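Local atomic coordinates of uncharacterized ATP-binding protein MJECL15 (Methanocaldococcus jannaschii, PDB entry 3H92), a protein that is of unknown function but probably binds ATP, its C-terminal domain, described here, probably belonging to the helix-turn-helix group. Residues E18-K23 against E65-L70; E38-F43 against I60-E65. All coordinates share one frame; numbering follows the deposited sequence.

From the N terminus, the chain runs through helix 8-27, which supplies residues 18-23, and helix 33-45, which supplies residues 38-43. After the short strand 49-50 come helix 56-64 and strand 68-71. Interaction 2 closes the inner loop by bringing 38-43 against 60-65. Interaction 1 closes the wider one, 18-23 against 65-70, so that interaction 2 is nested inside it. Glu65 lies in a segment of each, though it touches across interaction 1 alone; the centres of the two contacts lie about 7 Å apart. Together they tie helices 33-45 and 8-27 to helix 56-64 and to the turn that follows it, respectively.

Interaction 1: residues E18-K23 against E65-L70; sequences EELLEK and ENILFL
This is a small apolar contact, burying 118 Å² in all, in which Leu20 on helix 8-27 packs against Glu65 and Ile67 in the turn between helix 56-64 and strand 68-71. Leu20 and Ile67 meet tip to tip, with Leu20 CD1 3.7 Å from Ile67 CG1. The same methyl lies 4.1 Å from Glu65 CB, while the other branch, Leu20 CD2, approaches Glu65 CG at 4.2 Å. The leucine fork is thus laid obliquely over the aliphatic base of the glutamate. A chi1 of -61° sets Glu65 CG beside its backbone N, where Leu20 CD2 meets it; the bend at chi2 (-72°) affects only where the carboxylate goes. The turn is a Schellman motif closing helix 56-64: Asn66, with a positive phi of 55°, is its C-prime residue, Asn66 N pairs with Ile63 O, and Ile67 N returns to Leu62 O at 2.9 Å. This reversal places Glu65 and Ile67 where both can face helix 8-27. No hydrogen bond spans the two segments. Leu20 also packs on Phe61 and Leu62, while Ile67 touches Leu40 of helix 33-45 and Val84 of helix 82-91.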
ATOM      1  N   GLU A  18       6.539   4.624  -5.620  1.00 36.81           N
ATOM      2  CA  GLU A  18       6.758   6.015  -6.076  1.00 37.31           C
ATOM      3  C   GLU A  18       5.768   6.498  -7.150  1.00 35.34           C
ATOM      4  O   GLU A  18       5.162   7.559  -7.022  1.00 34.92           O
ATOM      5  CB  GLU A  18       8.172   6.199  -6.651  1.00 38.25           C
ATOM      6  CG  GLU A  18       9.293   6.220  -5.608  1.00 44.39           C
ATOM      7  CD  GLU A  18      10.702   6.285  -6.226  1.00 51.38           C
ATOM      8  OE1 GLU A  18      11.591   5.483  -5.793  1.00 54.85           O
ATOM      9  OE2 GLU A  18      10.903   7.149  -7.141  1.00 56.21           O
ATOM     10  N   GLU A  19       5.618   5.715  -8.206  1.00 33.80           N
ATOM     11  CA  GLU A  19       4.740   6.105  -9.286  1.00 33.74           C
ATOM     12  C   GLU A  19       3.295   6.188  -8.831  1.00 33.42           C
ATOM     13  O   GLU A  19       2.578   7.154  -9.153  1.00 34.21           O
ATOM     14  CB  GLU A  19       4.851   5.172 -10.507  1.00 33.24           C
ATOM     15  CG  GLU A  19       4.162   5.836 -11.745  1.00 33.38           C
ATOM     16  CD  GLU A  19       4.311   5.110 -13.079  1.00 33.76           C
ATOM     17  OE1 GLU A  19       3.714   5.637 -14.061  1.00 34.10           O
ATOM     18  OE2 GLU A  19       4.997   4.049 -13.151  1.00 31.27           O
ATOM     19  N   LEU A  20       2.873   5.181  -8.078  1.00 33.32           N
ATOM     20  CA  LEU A  20       1.521   5.112  -7.548  1.00 33.53           C
ATOM     21  C   LEU A  20       1.284   6.320  -6.654  1.00 32.90           C
ATOM     22  O   LEU A  20       0.242   6.964  -6.726  1.00 31.99           O
ATOM     23  CB  LEU A  20       1.340   3.842  -6.695  1.00 34.40           C
ATOM     24  CG  LEU A  20      -0.049   3.185  -6.583  1.00 36.72           C
ATOM     25  CD1 LEU A  20      -0.337   2.755  -5.167  1.00 36.38           C
ATOM     26  CD2 LEU A  20      -1.146   4.092  -7.123  1.00 37.83           C
ATOM     27  N   LEU A  21       2.252   6.616  -5.805  1.00 32.82           N
ATOM     28  CA  LEU A  21       2.085   7.747  -4.910  1.00 34.32           C
ATOM     29  C   LEU A  21       1.953   9.101  -5.665  1.00 35.93           C
ATOM     30  O   LEU A  21       1.132   9.970  -5.250  1.00 35.34           O
ATOM     31  CB  LEU A  21       3.203   7.788  -3.864  1.00 34.26           C
ATOM     32  CG  LEU A  21       3.071   6.800  -2.683  1.00 34.07           C
ATOM     33  CD1 LEU A  21       4.278   6.886  -1.792  1.00 33.45           C
ATOM     34  CD2 LEU A  21       1.817   7.062  -1.894  1.00 29.86           C
ATOM     35  N   GLU A  22       2.716   9.270  -6.769  1.00 37.23           N
ATOM     36  CA  GLU A  22       2.596  10.476  -7.637  1.00 38.27           C
ATOM     37  C   GLU A  22       1.179  10.560  -8.238  1.00 38.38           C
ATOM     38  O   GLU A  22       0.524  11.609  -8.180  1.00 36.77           O
ATOM     39  CB  GLU A  22       3.651  10.539  -8.764  1.00 38.61           C
ATOM     40  CG  GLU A  22       3.248  11.566  -9.879  1.00 41.52           C
ATOM     41  CD  GLU A  22       3.986  11.440 -11.250  1.00 43.81           C
ATOM     42  OE1 GLU A  22       3.279  11.418 -12.315  1.00 42.54           O
ATOM     43  OE2 GLU A  22       5.246  11.406 -11.249  1.00 44.40           O
ATOM     44  N   LYS A  23       0.714   9.433  -8.775  1.00 38.57           N
ATOM     45  CA  LYS A  23      -0.612   9.362  -9.356  1.00 38.76           C
ATOM     46  C   LYS A  23      -1.666   9.792  -8.335  1.00 38.34           C
ATOM     47  O   LYS A  23      -2.590  10.543  -8.649  1.00 36.38           O
ATOM     48  CB  LYS A  23      -0.863   7.929  -9.887  1.00 39.25           C
ATOM     49  CG  LYS A  23      -0.304   7.648 -11.309  1.00 41.63           C
ATOM     50  CD  LYS A  23      -0.830   8.726 -12.340  1.00 46.04           C
ATOM     51  CE  LYS A  23      -0.850   8.284 -13.860  1.00 47.48           C
ATOM     52  NZ  LYS A  23      -1.962   8.907 -14.681  1.00 47.04           N
ATOM     53  N   GLU A  65      -4.199  -1.845  -7.159  1.00 34.03           N
ATOM     54  CA  GLU A  65      -2.922  -1.384  -7.630  1.00 34.18           C
ATOM     55  C   GLU A  65      -1.772  -2.256  -7.192  1.00 33.55           C
ATOM     56  O   GLU A  65      -0.620  -1.875  -7.269  1.00 33.32           O
ATOM     57  CB  GLU A  65      -2.736   0.027  -7.115  1.00 34.35           C
ATOM     58  CG  GLU A  65      -3.801   0.940  -7.647  1.00 36.67           C
ATOM     59  CD  GLU A  65      -3.620   1.247  -9.141  1.00 42.35           C
ATOM     60  OE1 GLU A  65      -2.566   0.882  -9.765  1.00 45.58           O
ATOM     61  OE2 GLU A  65      -4.560   1.863  -9.705  1.00 46.35           O
ATOM     62  N   ASN A  66      -2.102  -3.451  -6.752  1.00 33.74           N
ATOM     63  CA  ASN A  66      -1.128  -4.497  -6.356  1.00 33.39           C
ATOM     64  C   ASN A  66      -0.096  -4.135  -5.316  1.00 31.67           C
ATOM     65  O   ASN A  66       1.035  -4.621  -5.348  1.00 32.28           O
ATOM     66  CB  ASN A  66      -0.441  -5.108  -7.584  1.00 34.40           C
ATOM     67  CG  ASN A  66      -1.423  -5.786  -8.522  1.00 35.77           C
ATOM     68  OD1 ASN A  66      -1.486  -5.441  -9.712  1.00 41.21           O
ATOM     69  ND2 ASN A  66      -2.219  -6.714  -7.998  1.00 36.79           N
ATOM     70  N   ILE A  67      -0.522  -3.346  -4.343  1.00 30.71           N
ATOM     71  CA  ILE A  67       0.344  -2.966  -3.223  1.00 29.25           C
ATOM     72  C   ILE A  67      -0.024  -3.876  -2.044  1.00 29.26           C
ATOM     73  O   ILE A  67       0.859  -4.342  -1.307  1.00 27.04           O
ATOM     74  CB  ILE A  67       0.154  -1.504  -2.889  1.00 28.18           C
ATOM     75  CG1 ILE A  67       0.577  -0.615  -4.062  1.00 28.11           C
ATOM     76  CG2 ILE A  67       0.910  -1.088  -1.609  1.00 26.44           C
ATOM     77  CD1 ILE A  67       2.102  -0.712  -4.471  1.00 22.39           C
ATOM     78  N   LEU A  68      -1.329  -4.121  -1.879  1.00 29.67           N
ATOM     79  CA  LEU A  68      -1.790  -4.920  -0.743  1.00 30.10           C
ATOM     80  C   LEU A  68      -2.499  -6.156  -1.239  1.00 30.65           C
ATOM     81  O   LEU A  68      -3.122  -6.124  -2.290  1.00 30.07           O
ATOM     82  CB  LEU A  68      -2.731  -4.148   0.125  1.00 29.45           C
ATOM     83  CG  LEU A  68      -2.185  -2.925   0.878  1.00 30.75           C
ATOM     84  CD1 LEU A  68      -3.279  -2.342   1.741  1.00 26.21           C
ATOM     85  CD2 LEU A  68      -0.966  -3.241   1.766  1.00 30.55           C
ATOM     86  N   PHE A  69      -2.433  -7.230  -0.436  1.00 31.61           N
ATOM     87  CA  PHE A  69      -3.182  -8.489  -0.652  1.00 30.94           C
ATOM     88  C   PHE A  69      -4.216  -8.671   0.481  1.00 30.65           C
ATOM     89  O   PHE A  69      -3.879  -8.567   1.646  1.00 30.31           O
ATOM     90  CB  PHE A  69      -2.218  -9.670  -0.616  1.00 31.63           C
ATOM     91  CG  PHE A  69      -2.903 -11.030  -0.701  1.00 34.09           C
ATOM     92  CD1 PHE A  69      -3.437 -11.477  -1.910  1.00 38.50           C
ATOM     93  CD2 PHE A  69      -3.017 -11.838   0.412  1.00 35.70           C
ATOM     94  CE1 PHE A  69      -4.101 -12.732  -2.016  1.00 38.11           C
ATOM     95  CE2 PHE A  69      -3.670 -13.088   0.335  1.00 37.34           C
ATOM     96  CZ  PHE A  69      -4.219 -13.530  -0.888  1.00 38.35           C
ATOM     97  N   LEU A  70      -5.459  -8.960   0.113  1.00 30.25           N
ATOM     98  CA  LEU A  70      -6.513  -9.336   1.043  1.00 29.89           C
ATOM     99  C   LEU A  70      -6.626 -10.878   1.203  1.00 30.19           C
ATOM    100  O   LEU A  70      -6.758 -11.623   0.212  1.00 30.46           O
ATOM    101  CB  LEU A  70      -7.871  -8.772   0.566  1.00 29.64           C
ATOM    102  CG  LEU A  70      -9.085  -9.194   1.412  1.00 29.83           C
ATOM    103  CD1 LEU A  70      -9.011  -8.642   2.878  1.00 29.30           C
ATOM    104  CD2 LEU A  70     -10.418  -8.778   0.706  1.00 33.67           C
TER

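Interaction 2: residues E38-F43 against I60-E65; sequences EALKLF and IFLIKE
Leu40 and Leu62 both carry CG beside the backbone N (chi1 -71° and -67°), yet they present different branches. The two have nearly the same rotamer, with chi2 close to 180° and CD1 anti to CA in both; Leu62 touches with this outer CD1, Leu40 with the other methyl, CD2. These two methyls, Leu40 CD2 and Leu62 CD1, meet at 3.8 Å with the side chains crossing at a slant. Ala39 adds a looser touch, its CB lying 4.4 Å from Leu62 CD1. Both close approaches therefore end on the same methyl, Leu62 CD1. With the nearest CA atoms, those of Leu40 and Leu62, 9.1 Å apart, the helices are bridged by side chains alone, and no hydrogen bond passes between them. The 102 Å² buried is modest, but all three touching residues are buried, and further apolar groups extend the packing: Leu17 and Leu92 on Leu40, and Leu68 on Leu62. One salt bridge lies within helix 33-45, where Lys41 NZ donates to the syn lone pair of Glu38 OE2, at 3.0 Å. Phe43 has its ring edge turned to Leu40 O and packs on Leu68, Leu77 and Pro79, while its own carbonyl oxygen accepts a bond from Trp85 NE1. Helices 33-45 and 56-64 are thereby packed together beside a three-stranded antiparallel sheet with strand order 1-3-2, an organisation consistent with a winged-helix member of the helix-turn-helix clan.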
ATOM      1  N   GLU A  38      -1.077   7.387   5.344  1.00 35.67           N
ATOM      2  CA  GLU A  38      -1.360   6.946   6.710  1.00 35.76           C
ATOM      3  C   GLU A  38      -1.723   5.465   6.709  1.00 34.61           C
ATOM      4  O   GLU A  38      -1.184   4.707   7.523  1.00 35.44           O
ATOM      5  CB  GLU A  38      -2.400   7.814   7.424  1.00 36.78           C
ATOM      6  CG  GLU A  38      -1.805   9.132   8.018  1.00 41.23           C
ATOM      7  CD  GLU A  38      -0.380   8.948   8.676  1.00 46.78           C
ATOM      8  OE1 GLU A  38      -0.270   8.158   9.653  1.00 46.48           O
ATOM      9  OE2 GLU A  38       0.633   9.560   8.185  1.00 51.29           O
ATOM     10  N   ALA A  39      -2.520   5.044   5.729  1.00 33.38           N
ATOM     11  CA  ALA A  39      -2.767   3.617   5.498  1.00 32.61           C
ATOM     12  C   ALA A  39      -1.467   2.823   5.415  1.00 31.48           C
ATOM     13  O   ALA A  39      -1.247   1.948   6.204  1.00 32.00           O
ATOM     14  CB  ALA A  39      -3.596   3.408   4.264  1.00 31.91           C
ATOM     15  N   LEU A  40      -0.605   3.138   4.466  1.00 30.36           N
ATOM     16  CA  LEU A  40       0.568   2.310   4.207  1.00 28.93           C
ATOM     17  C   LEU A  40       1.524   2.293   5.369  1.00 29.45           C
ATOM     18  O   LEU A  40       2.238   1.308   5.606  1.00 29.03           O
ATOM     19  CB  LEU A  40       1.288   2.804   2.935  1.00 28.66           C
ATOM     20  CG  LEU A  40       0.493   2.501   1.637  1.00 27.83           C
ATOM     21  CD1 LEU A  40       1.166   3.037   0.408  1.00 30.63           C
ATOM     22  CD2 LEU A  40       0.320   1.029   1.470  1.00 22.39           C
ATOM     23  N   LYS A  41       1.534   3.363   6.121  1.00 29.33           N
ATOM     24  CA  LYS A  41       2.454   3.452   7.239  1.00 30.85           C
ATOM     25  C   LYS A  41       2.136   2.434   8.304  1.00 30.22           C
ATOM     26  O   LYS A  41       3.030   2.001   9.068  1.00 27.51           O
ATOM     27  CB  LYS A  41       2.411   4.846   7.881  1.00 31.58           C
ATOM     28  CG  LYS A  41       3.178   5.877   7.106  1.00 36.14           C
ATOM     29  CD  LYS A  41       2.918   7.268   7.650  1.00 42.05           C
ATOM     30  CE  LYS A  41       3.619   7.509   8.973  1.00 42.92           C
ATOM     31  NZ  LYS A  41       3.284   8.910   9.440  1.00 46.07           N
ATOM     32  N   LEU A  42       0.862   2.066   8.374  1.00 29.53           N
ATOM     33  CA  LEU A  42       0.457   1.044   9.359  1.00 30.11           C
ATOM     34  C   LEU A  42       1.280  -0.228   9.224  1.00 30.27           C
ATOM     35  O   LEU A  42       1.423  -1.011  10.164  1.00 29.65           O
ATOM     36  CB  LEU A  42      -1.009   0.673   9.185  1.00 29.22           C
ATOM     37  CG  LEU A  42      -2.006   1.750   9.550  1.00 30.80           C
ATOM     38  CD1 LEU A  42      -3.433   1.173   9.418  1.00 29.69           C
ATOM     39  CD2 LEU A  42      -1.726   2.336  10.984  1.00 26.79           C
ATOM     40  N   PHE A  43       1.742  -0.450   8.015  1.00 31.33           N
ATOM     41  CA  PHE A  43       2.392  -1.694   7.673  1.00 32.73           C
ATOM     42  C   PHE A  43       3.842  -1.679   8.046  1.00 33.15           C
ATOM     43  O   PHE A  43       4.487  -2.705   7.963  1.00 34.86           O
ATOM     44  CB  PHE A  43       2.221  -2.000   6.182  1.00 31.74           C
ATOM     45  CG  PHE A  43       0.853  -2.431   5.839  1.00 31.18           C
ATOM     46  CD1 PHE A  43       0.455  -3.716   6.063  1.00 28.58           C
ATOM     47  CD2 PHE A  43      -0.053  -1.550   5.333  1.00 31.18           C
ATOM     48  CE1 PHE A  43      -0.813  -4.106   5.768  1.00 31.08           C
ATOM     49  CE2 PHE A  43      -1.331  -1.950   5.080  1.00 32.47           C
ATOM     50  CZ  PHE A  43      -1.696  -3.242   5.296  1.00 28.81           C
ATOM     51  N   ILE A  60      -9.491  -0.903  -1.308  1.00 30.00           N
ATOM     52  CA  ILE A  60      -9.871  -1.335  -2.604  1.00 29.45           C
ATOM     53  C   ILE A  60      -8.854  -0.873  -3.643  1.00 29.96           C
ATOM     54  O   ILE A  60      -8.414  -1.634  -4.498  1.00 29.31           O
ATOM     55  CB  ILE A  60     -11.242  -0.770  -2.926  1.00 29.97           C
ATOM     56  CG1 ILE A  60     -12.314  -1.588  -2.240  1.00 29.80           C
ATOM     57  CG2 ILE A  60     -11.513  -0.824  -4.402  1.00 30.67           C
ATOM     58  CD1 ILE A  60     -13.720  -1.118  -2.597  1.00 34.27           C
ATOM     59  N   PHE A  61      -8.443   0.377  -3.526  1.00 30.30           N
ATOM     60  CA  PHE A  61      -7.486   0.972  -4.438  1.00 29.94           C
ATOM     61  C   PHE A  61      -6.109   0.329  -4.384  1.00 29.85           C
ATOM     62  O   PHE A  61      -5.491  -0.015  -5.382  1.00 28.53           O
ATOM     63  CB  PHE A  61      -7.394   2.467  -4.107  1.00 30.46           C
ATOM     64  CG  PHE A  61      -6.361   3.188  -4.893  1.00 32.47           C
ATOM     65  CD1 PHE A  61      -6.604   3.537  -6.207  1.00 34.24           C
ATOM     66  CD2 PHE A  61      -5.106   3.465  -4.335  1.00 34.19           C
ATOM     67  CE1 PHE A  61      -5.630   4.187  -6.972  1.00 33.48           C
ATOM     68  CE2 PHE A  61      -4.129   4.079  -5.083  1.00 30.77           C
ATOM     69  CZ  PHE A  61      -4.386   4.442  -6.403  1.00 33.81           C
ATOM     70  N   LEU A  62      -5.610   0.169  -3.180  1.00 30.59           N
ATOM     71  CA  LEU A  62      -4.302  -0.433  -2.965  1.00 30.22           C
ATOM     72  C   LEU A  62      -4.223  -1.880  -3.337  1.00 30.25           C
ATOM     73  O   LEU A  62      -3.170  -2.379  -3.650  1.00 31.47           O
ATOM     74  CB  LEU A  62      -3.935  -0.263  -1.496  1.00 30.19           C
ATOM     75  CG  LEU A  62      -3.707   1.190  -1.084  1.00 29.29           C
ATOM     76  CD1 LEU A  62      -3.350   1.223   0.406  1.00 31.89           C
ATOM     77  CD2 LEU A  62      -2.592   1.817  -1.940  1.00 31.22           C
ATOM     78  N   ILE A  63      -5.348  -2.563  -3.266  1.00 30.99           N
ATOM     79  CA  ILE A  63      -5.442  -3.938  -3.727  1.00 31.46           C
ATOM     80  C   ILE A  63      -5.408  -3.927  -5.250  1.00 32.50           C
ATOM     81  O   ILE A  63      -4.630  -4.668  -5.871  1.00 32.39           O
ATOM     82  CB  ILE A  63      -6.787  -4.602  -3.226  1.00 31.77           C
ATOM     83  CG1 ILE A  63      -6.698  -5.009  -1.755  1.00 31.32           C
ATOM     84  CG2 ILE A  63      -7.217  -5.835  -4.091  1.00 31.03           C
ATOM     85  CD1 ILE A  63      -8.001  -5.335  -1.135  1.00 26.98           C
ATOM     86  N   LYS A  64      -6.298  -3.125  -5.851  1.00 33.46           N
ATOM     87  CA  LYS A  64      -6.358  -2.960  -7.301  1.00 34.83           C
ATOM     88  C   LYS A  64      -4.968  -2.627  -7.875  1.00 34.63           C
ATOM     89  O   LYS A  64      -4.592  -3.108  -8.921  1.00 35.51           O
ATOM     90  CB  LYS A  64      -7.408  -1.894  -7.669  1.00 35.61           C
ATOM     91  CG  LYS A  64      -7.242  -1.167  -9.037  1.00 40.04           C
ATOM     92  CD  LYS A  64      -8.133   0.191  -9.200  1.00 45.51           C
ATOM     93  CE  LYS A  64      -7.315   1.512  -9.596  1.00 46.29           C
ATOM     94  NZ  LYS A  64      -8.076   2.698 -10.179  1.00 49.37           N
ATOM     95  N   GLU A  65      -4.199  -1.845  -7.159  1.00 34.03           N
ATOM     96  CA  GLU A  65      -2.922  -1.384  -7.630  1.00 34.18           C
ATOM     97  C   GLU A  65      -1.772  -2.256  -7.192  1.00 33.55           C
ATOM     98  O   GLU A  65      -0.620  -1.875  -7.269  1.00 33.32           O
ATOM     99  CB  GLU A  65      -2.736   0.027  -7.115  1.00 34.35           C
ATOM    100  CG  GLU A  65      -3.801   0.940  -7.647  1.00 36.67           C
ATOM    101  CD  GLU A  65      -3.620   1.247  -9.141  1.00 42.35           C
ATOM    102  OE1 GLU A  65      -2.566   0.882  -9.765  1.00 45.58           O
ATOM    103  OE2 GLU A  65      -4.560   1.863  -9.705  1.00 46.35           O
TER